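Local coordinates for protein RIF2 (Saccharomyces cerevisiae, PDB 4BJ1) that takes part in transcriptional silencing and in the regulation of telomere length, and interacts with RAP1 and RIF1, at residues A[264-269]-A[303-308]. Numbering follows the deposited sequence.
Sequences AIFFEF and NRLTIK
Ile-307 sets its CG2 methyl into the notch between Phe-266 and Phe-269, neighbours on one side of helix 262-272 in the helical AAA+ lid domain. It belongs to the loop that leaves helix 294-304 and passes over helix 262-272, with no hydrogen bond between 264-269 and 303-308: apolar shape carries the contact. The two branches of Ile-307 do different work. CG2 is the bump in the hollow between the phenylalanines, 3.7 Å from CD2 of Phe-266 and also against CD2 of Phe-269. CD1 lies over a face of the Phe-269 ring in a CH-pi contact, 3.9 Å from the ring centroid and 23° off its normal. Both rings reach the loop with CG anti to the backbone N (chi1 -171° in Phe-266, 168° in Phe-269). An alanine at Phe-269 would probably leave CD1 of Ile-307 without the ring face it rests on and open one side of the hollow that holds CG2. Tyr-279 of helix 276-290 meets the Phe-269 ring edge-to-face and also touches Ile-307, so helix 276-290 borders this packing as well. Nearer helix 294-304, the buried Phe-266 ring takes Leu-305 over one face, CG standing 4.0 Å above the plane toward the rim, while the carbonyl of Thr-306 comes to the ring's edge, its O 3.8 Å from CE2 of Phe-266.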
loop_
_atom_site.group_PDB
_atom_site.type_symbol
_atom_site.label_atom_id
_atom_site.label_comp_id
_atom_site.label_asym_id
_atom_site.label_seq_id
_atom_site.Cartn_x
_atom_site.Cartn_y
_atom_site.Cartn_z
ATOM N N ALA A 264 -20.666 -13.796 7.271
ATOM C CA ALA A 264 -20.432 -14.860 8.261
ATOM C C ALA A 264 -20.391 -16.241 7.610
ATOM O O ALA A 264 -19.486 -17.028 7.903
ATOM C CB ALA A 264 -21.484 -14.822 9.343
ATOM N N ILE A 265 -21.357 -16.519 6.706
ATOM C CA ILE A 265 -21.474 -17.776 5.950
ATOM C C ILE A 265 -20.240 -17.934 5.046
ATOM O O ILE A 265 -19.696 -19.035 4.938
ATOM C CB ILE A 265 -22.819 -17.784 5.153
ATOM C CG1 ILE A 265 -24.008 -18.108 6.071
ATOM C CG2 ILE A 265 -22.786 -18.707 3.939
ATOM C CD1 ILE A 265 -25.279 -17.550 5.609
ATOM N N PHE A 266 -19.787 -16.820 4.428
ATOM C CA PHE A 266 -18.622 -16.809 3.554
ATOM C C PHE A 266 -17.413 -17.243 4.351
ATOM O O PHE A 266 -16.661 -18.096 3.887
ATOM C CB PHE A 266 -18.405 -15.415 2.934
ATOM C CG PHE A 266 -17.355 -15.378 1.846
ATOM C CD1 PHE A 266 -16.018 -15.137 2.151
ATOM C CD2 PHE A 266 -17.707 -15.562 0.511
ATOM C CE1 PHE A 266 -15.046 -15.133 1.151
ATOM C CE2 PHE A 266 -16.733 -15.527 -0.498
ATOM C CZ PHE A 266 -15.410 -15.312 -0.167
ATOM N N PHE A 267 -17.262 -16.699 5.576
ATOM C CA PHE A 267 -16.151 -16.999 6.473
ATOM C C PHE A 267 -16.156 -18.446 6.950
ATOM O O PHE A 267 -15.075 -19.018 7.117
ATOM C CB PHE A 267 -16.101 -15.995 7.637
ATOM C CG PHE A 267 -15.209 -14.796 7.372
ATOM C CD1 PHE A 267 -15.522 -13.878 6.372
ATOM C CD2 PHE A 267 -14.045 -14.599 8.110
ATOM C CE1 PHE A 267 -14.676 -12.801 6.102
ATOM C CE2 PHE A 267 -13.209 -13.518 7.847
ATOM C CZ PHE A 267 -13.531 -12.627 6.845
ATOM N N GLU A 268 -17.356 -19.062 7.121
ATOM C CA GLU A 268 -17.466 -20.466 7.520
ATOM C C GLU A 268 -16.814 -21.328 6.442
ATOM O O GLU A 268 -16.074 -22.248 6.782
ATOM C CB GLU A 268 -18.920 -20.894 7.786
ATOM N N PHE A 269 -17.008 -20.983 5.151
ATOM C CA PHE A 269 -16.369 -21.693 4.041
ATOM C C PHE A 269 -14.843 -21.542 4.111
ATOM O O PHE A 269 -14.139 -22.516 3.869
ATOM C CB PHE A 269 -16.914 -21.208 2.681
ATOM C CG PHE A 269 -16.140 -21.655 1.453
ATOM C CD1 PHE A 269 -16.314 -22.933 0.925
ATOM C CD2 PHE A 269 -15.235 -20.801 0.830
ATOM C CE1 PHE A 269 -15.601 -23.345 -0.206
ATOM C CE2 PHE A 269 -14.540 -21.208 -0.310
ATOM C CZ PHE A 269 -14.725 -22.479 -0.815
ATOM N N ASN A 303 -25.471 -8.337 0.946
ATOM C CA ASN A 303 -26.325 -9.133 0.075
ATOM C C ASN A 303 -25.687 -9.887 -1.098
ATOM O O ASN A 303 -26.268 -10.885 -1.524
ATOM C CB ASN A 303 -27.435 -8.221 -0.491
ATOM C CG ASN A 303 -28.064 -7.278 0.520
ATOM O OD1 ASN A 303 -28.528 -7.683 1.595
ATOM N ND2 ASN A 303 -28.079 -5.992 0.203
ATOM N N ARG A 304 -24.567 -9.431 -1.652
ATOM C CA ARG A 304 -24.026 -10.103 -2.836
ATOM C C ARG A 304 -22.831 -11.030 -2.606
ATOM O O ARG A 304 -22.585 -11.857 -3.482
ATOM C CB ARG A 304 -23.677 -9.082 -3.932
ATOM C CG ARG A 304 -24.883 -8.393 -4.575
ATOM C CD ARG A 304 -24.704 -8.201 -6.075
ATOM N NE ARG A 304 -24.817 -9.464 -6.820
ATOM C CZ ARG A 304 -23.800 -10.107 -7.397
ATOM N NH1 ARG A 304 -22.569 -9.611 -7.333
ATOM N NH2 ARG A 304 -24.010 -11.242 -8.052
ATOM N N LEU A 305 -22.073 -10.898 -1.488
ATOM C CA LEU A 305 -20.876 -11.726 -1.219
ATOM C C LEU A 305 -21.227 -13.143 -0.820
ATOM O O LEU A 305 -21.656 -13.374 0.305
ATOM C CB LEU A 305 -19.965 -11.084 -0.154
ATOM C CG LEU A 305 -18.560 -11.680 0.077
ATOM C CD1 LEU A 305 -17.704 -11.630 -1.187
ATOM C CD2 LEU A 305 -17.822 -10.907 1.139
ATOM N N THR A 306 -21.062 -14.090 -1.750
ATOM C CA THR A 306 -21.300 -15.521 -1.547
ATOM C C THR A 306 -20.201 -16.281 -2.260
ATOM O O THR A 306 -19.505 -15.695 -3.085
ATOM C CB THR A 306 -22.677 -15.953 -2.054
ATOM O OG1 THR A 306 -22.867 -15.517 -3.394
ATOM C CG2 THR A 306 -23.807 -15.479 -1.171
ATOM N N ILE A 307 -20.030 -17.580 -1.960
ATOM C CA ILE A 307 -18.984 -18.362 -2.630
ATOM C C ILE A 307 -19.420 -18.684 -4.061
ATOM O O ILE A 307 -18.570 -18.858 -4.931
ATOM C CB ILE A 307 -18.478 -19.585 -1.828
ATOM C CG1 ILE A 307 -19.544 -20.667 -1.688
ATOM C CG2 ILE A 307 -17.924 -19.145 -0.471
ATOM C CD1 ILE A 307 -18.985 -21.983 -1.379
ATOM N N LYS A 308 -20.742 -18.661 -4.312
ATOM C CA LYS A 308 -21.336 -18.860 -5.629
ATOM C C LYS A 308 -21.196 -17.599 -6.515
ATOM O O LYS A 308 -21.366 -17.706 -7.728
ATOM C CB LYS A 308 -22.804 -19.305 -5.503
#